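PDB 2WZP: lactococcal phage P2 ORF15 from Lactococcus phage p2, which is probably the distal tail (Dit) protein of the phage baseplate, a structural component that links the tail to the host-recognition apparatus. Local coordinates for residues L122-Q125 with Q130-A133; K34-T37 with D43-V46. All blocks are in the same frame, centred on the assembly; numbering follows the deposited sequence.

Interaction 1 of 2, residues L122-Q125 with Q130-A133; sequences LEYQ and QVYA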
loop_
_atom_site.group_PDB
_atom_site.type_symbol
_atom_site.label_atom_id
_atom_site.label_comp_id
_atom_site.label_asym_id
_atom_site.label_seq_id
_atom_site.Cartn_x
_atom_site.Cartn_y
_atom_site.Cartn_z
ATOM N N LEU M 122 -34.247 16.579 0.476
ATOM C CA LEU M 122 -33.772 15.875 1.657
ATOM C C LEU M 122 -34.157 16.683 2.913
ATOM O O LEU M 122 -33.896 17.885 2.996
ATOM C CB LEU M 122 -32.244 15.658 1.590
ATOM C CG LEU M 122 -31.554 15.052 2.823
ATOM C CD1 LEU M 122 -31.754 13.536 2.872
ATOM C CD2 LEU M 122 -30.086 15.396 2.807
ATOM N N GLU M 123 -34.807 16.020 3.857
ATOM C CA GLU M 123 -35.156 16.590 5.151
ATOM C C GLU M 123 -34.072 16.120 6.133
ATOM O O GLU M 123 -33.733 14.949 6.170
ATOM C CB GLU M 123 -36.543 16.122 5.577
ATOM C CG GLU M 123 -36.975 16.656 6.922
ATOM C CD GLU M 123 -38.346 16.194 7.364
ATOM O OE1 GLU M 123 -39.230 15.995 6.498
ATOM O OE2 GLU M 123 -38.538 16.044 8.591
ATOM N N TYR M 124 -33.490 17.040 6.868
ATOM C CA TYR M 124 -32.420 16.781 7.832
ATOM C C TYR M 124 -32.931 17.305 9.173
ATOM O O TYR M 124 -33.089 18.516 9.360
ATOM C CB TYR M 124 -31.140 17.507 7.380
ATOM C CG TYR M 124 -29.928 17.439 8.285
ATOM C CD1 TYR M 124 -29.699 16.333 9.100
ATOM C CD2 TYR M 124 -28.949 18.427 8.240
ATOM C CE1 TYR M 124 -28.539 16.230 9.872
ATOM C CE2 TYR M 124 -27.769 18.317 8.977
ATOM C CZ TYR M 124 -27.571 17.221 9.801
ATOM O OH TYR M 124 -26.401 17.124 10.517
ATOM N N GLN M 125 -33.281 16.371 10.063
ATOM C CA GLN M 125 -33.848 16.697 11.362
ATOM C C GLN M 125 -33.036 16.180 12.535
ATOM O O GLN M 125 -32.651 15.011 12.562
ATOM C CB GLN M 125 -35.301 16.207 11.469
ATOM C CG GLN M 125 -35.984 16.808 12.678
ATOM C CD GLN M 125 -37.332 16.249 12.966
ATOM O OE1 GLN M 125 -37.659 15.101 12.638
ATOM N NE2 GLN M 125 -38.136 17.061 13.624
ATOM N N GLN M 130 -34.806 21.354 11.855
ATOM C CA GLN M 130 -35.550 20.591 10.849
ATOM C C GLN M 130 -35.420 21.388 9.545
ATOM O O GLN M 130 -36.182 22.316 9.292
ATOM C CB GLN M 130 -36.992 20.401 11.250
ATOM C CG GLN M 130 -37.733 19.430 10.353
ATOM C CD GLN M 130 -39.156 19.245 10.789
ATOM O OE1 GLN M 130 -39.736 20.056 11.536
ATOM N NE2 GLN M 130 -39.747 18.164 10.331
ATOM N N VAL M 131 -34.380 21.075 8.774
ATOM C CA VAL M 131 -34.009 21.780 7.542
ATOM C C VAL M 131 -34.100 20.914 6.275
ATOM O O VAL M 131 -34.283 19.697 6.363
ATOM C CB VAL M 131 -32.661 22.524 7.659
ATOM C CG1 VAL M 131 -32.661 23.487 8.859
ATOM C CG2 VAL M 131 -31.517 21.532 7.751
ATOM N N TYR M 132 -34.042 21.570 5.093
ATOM C CA TYR M 132 -34.207 20.905 3.819
ATOM C C TYR M 132 -33.124 21.271 2.830
ATOM O O TYR M 132 -32.519 22.339 2.927
ATOM C CB TYR M 132 -35.585 21.248 3.245
ATOM C CG TYR M 132 -36.716 20.916 4.192
ATOM C CD1 TYR M 132 -37.321 19.663 4.174
ATOM C CD2 TYR M 132 -37.185 21.858 5.115
ATOM C CE1 TYR M 132 -38.358 19.347 5.049
ATOM C CE2 TYR M 132 -38.192 21.536 6.025
ATOM C CZ TYR M 132 -38.783 20.280 5.981
ATOM O OH TYR M 132 -39.819 19.937 6.824
ATOM N N ALA M 133 -32.899 20.375 1.857
ATOM C CA ALA M 133 -31.964 20.595 0.767
ATOM C C ALA M 133 -32.594 20.084 -0.497
ATOM O O ALA M 133 -32.984 18.923 -0.533
ATOM C CB ALA M 133 -30.637 19.869 1.024
HETATM O O HOH W 1 -41.517 17.757 6.610
#

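Interaction 2 of 2, residues K34-T37 with D43-V46; sequences KIHT and DDKV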
loop_
_atom_site.group_PDB
_atom_site.type_symbol
_atom_site.label_atom_id
_atom_site.label_comp_id
_atom_site.label_asym_id
_atom_site.label_seq_id
_atom_site.Cartn_x
_atom_site.Cartn_y
_atom_site.Cartn_z
ATOM N N LYS M 34 -35.055 12.159 5.374
ATOM C CA LYS M 34 -36.203 11.728 4.568
ATOM C C LYS M 34 -36.037 12.277 3.170
ATOM O O LYS M 34 -35.500 13.370 3.016
ATOM C CB LYS M 34 -37.533 12.240 5.164
ATOM C CG LYS M 34 -37.936 11.552 6.438
ATOM C CD LYS M 34 -39.147 12.193 7.046
ATOM C CE LYS M 34 -39.658 11.435 8.251
ATOM N NZ LYS M 34 -38.688 11.464 9.370
ATOM N N ILE M 35 -36.488 11.543 2.158
ATOM C CA ILE M 35 -36.467 12.008 0.776
ATOM C C ILE M 35 -37.921 12.305 0.399
ATOM O O ILE M 35 -38.767 11.425 0.524
ATOM C CB ILE M 35 -35.767 10.989 -0.173
ATOM C CG1 ILE M 35 -34.220 11.006 0.008
ATOM C CG2 ILE M 35 -36.170 11.165 -1.658
ATOM C CD1 ILE M 35 -33.440 12.324 -0.391
ATOM N N HIS M 36 -38.218 13.562 0.011
ATOM C CA HIS M 36 -39.553 13.991 -0.415
ATOM C C HIS M 36 -39.522 14.146 -1.917
ATOM O O HIS M 36 -38.585 14.758 -2.445
ATOM C CB HIS M 36 -39.937 15.337 0.209
ATOM C CG HIS M 36 -40.034 15.328 1.694
ATOM N ND1 HIS M 36 -41.256 15.290 2.333
ATOM C CD2 HIS M 36 -39.053 15.389 2.625
ATOM C CE1 HIS M 36 -40.981 15.309 3.626
ATOM N NE2 HIS M 36 -39.667 15.366 3.850
ATOM N N THR M 37 -40.545 13.615 -2.606
ATOM C CA THR M 37 -40.653 13.747 -4.067
ATOM C C THR M 37 -41.299 15.090 -4.449
ATOM O O THR M 37 -41.129 15.554 -5.578
ATOM C CB THR M 37 -41.365 12.550 -4.713
ATOM O OG1 THR M 37 -42.662 12.418 -4.146
ATOM C CG2 THR M 37 -40.564 11.240 -4.589
ATOM N N ASP M 43 -49.235 15.542 -3.584
ATOM C CA ASP M 43 -48.790 14.266 -4.142
ATOM C C ASP M 43 -47.436 13.783 -3.589
ATOM O O ASP M 43 -46.870 12.815 -4.112
ATOM C CB ASP M 43 -48.755 14.358 -5.684
ATOM C CG ASP M 43 -47.844 15.439 -6.249
ATOM O OD1 ASP M 43 -47.290 15.240 -7.371
ATOM O OD2 ASP M 43 -47.710 16.493 -5.601
ATOM N N ASP M 44 -46.936 14.440 -2.535
ATOM C CA ASP M 44 -45.643 14.128 -1.912
ATOM C C ASP M 44 -45.507 12.665 -1.448
ATOM O O ASP M 44 -46.356 12.171 -0.684
ATOM C CB ASP M 44 -45.381 15.088 -0.737
ATOM C CG ASP M 44 -43.973 15.060 -0.171
ATOM O OD1 ASP M 44 -43.056 14.616 -0.880
ATOM O OD2 ASP M 44 -43.791 15.493 0.984
ATOM N N LYS M 45 -44.459 11.975 -1.930
ATOM C CA LYS M 45 -44.109 10.612 -1.499
ATOM C C LYS M 45 -42.848 10.749 -0.645
ATOM O O LYS M 45 -41.885 11.391 -1.064
ATOM C CB LYS M 45 -43.902 9.648 -2.675
ATOM C CG LYS M 45 -43.665 8.202 -2.233
ATOM C CD LYS M 45 -43.715 7.219 -3.395
ATOM C CE LYS M 45 -43.294 5.821 -2.971
ATOM N NZ LYS M 45 -43.213 4.873 -4.136
ATOM N N VAL M 46 -42.894 10.219 0.582
ATOM C CA VAL M 46 -41.811 10.327 1.552
ATOM C C VAL M 46 -41.162 8.994 1.793
ATOM O O VAL M 46 -41.823 8.032 2.183
ATOM C CB VAL M 46 -42.257 10.991 2.891
ATOM C CG1 VAL M 46 -41.051 11.307 3.778
ATOM C CG2 VAL M 46 -43.090 12.253 2.650
HETATM O O HOH W 2 -44.534 12.422 -6.120
#

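Interaction 1 of 2, residues L122-Q125 with Q130-A133
Glu-123 and Tyr-132 face each other as a non-hydrogen-bonded pair in the beta hairpin of strands 120-125 and 130-140, two neighbours in the seven-stranded antiparallel sheet of the N-terminal Dit domain. The backbones are tied through two hydrogen-bonded pairs, Leu-122 with Ala-133 and Tyr-124 with Val-131; the bond from Tyr-124 N to Val-131 O measures 2.8 Å and is nearly straight. The buried face carries Leu-122, Tyr-124, Val-131 and Ala-133. There Val-131 CG2 lies 4.1 Å from Tyr-124 CD2, the two side chains running alongside each other, while Trp-164 packs on Tyr-124, Val-131 and Ala-133. The Tyr-124 hydroxyl is hydrogen-bonded to Lys-142 of the second subunit, so this face also reaches the subunit interface.

The other face is mainly polar and more open toward the turn, where Gln-130 is exposed. The side chain of Glu-123 runs beside the Tyr-132 ring, and Glu-123 CG lies 3.6 Å from Tyr-132 CE1. Glu-123 OE1 is hydrogen-bonded to His-36 NE2 and takes a further bond from a water that is also bonded to Tyr-132 OH. Beyond it, Gln-125 and Gln-130 stack their amides with planes only 10° apart. Gln-130, extended with CG anti to its backbone N (chi1 -171°), places NE2 3.0 Å from Glu-123 OE2; the donated bond lies in the amide plane but meets the oxygen from above the carboxylate plane.

Interaction 2 of 2, residues K34-T37 with D43-V46
Thr-37 OG1 is gripped from two directions where the chain doubles back after strand 32-36: it accepts a hydrogen bond from Lys-45 N at 2.9 Å and is bonded to a water at 2.7 Å, which in turn donates to Asp-43 O. Chi1 of 58° sets the hydroxyl between the backbone N and carbonyl carbon of Thr-37, turned toward Lys-45, while Thr-37 N donates to Lys-45 O. One residue is thus bound to the returning chain through both its backbone and its side chain.

Beside this junction, His-36 ND1 donates to Asp-44 OD2 over 2.9 Å in a nearly straight bond of 170°. The carboxylate approaches the ring edge close to its plane and offers the syn lone pair of OD2; Asp-44 OD1 accepts from the backbone N of Asn-38, which further anchors the group. The other ring nitrogen, NE2, is hydrogen-bonded to Glu-123 OE1, so both nitrogens are engaged by carboxylates, which fixes the rotation of the ring and would be expected to favour its protonated form. Val-46 pairs with His-36 as the non-hydrogen-bonded bridge and sets CG1 over one ring face, a CH-pi contact of 4.2 Å to the centroid. Val-46 CG1 also touches the aliphatic part of Lys-34, 3.9 Å from Lys-34 CD.

The contact thereby starts the pairing of strand 32-36 with strand 46-48, the outermost of the sheet within this chain, while strand 120-125 flanks 32-36 on its other side and Lys-45 reaches out to a salt bridge with Asp-113 of helix 100-115.

In the fold
The two interactions are successive steps across one antiparallel sheet: strand 120-125 of interaction 1 lies next to strand 32-36 of interaction 2, and their centres are about 12 Å apart. Interaction 1 is a largely buried hairpin well inside the sheet, with an apolar, aromatic face and regular backbone pairing. Interaction 2 is only partly buried, lies toward the sheet edge and relies more on side-chain polar bonds than on strand pairing. They meet at Glu-123 and His-36, whose OE1 and NE2 lie 2.8 Å apart, and on the other face of the sheet Leu-122 CD1 packs 3.9 Å from Ile-35 CD1. Only interaction 1 touches another subunit.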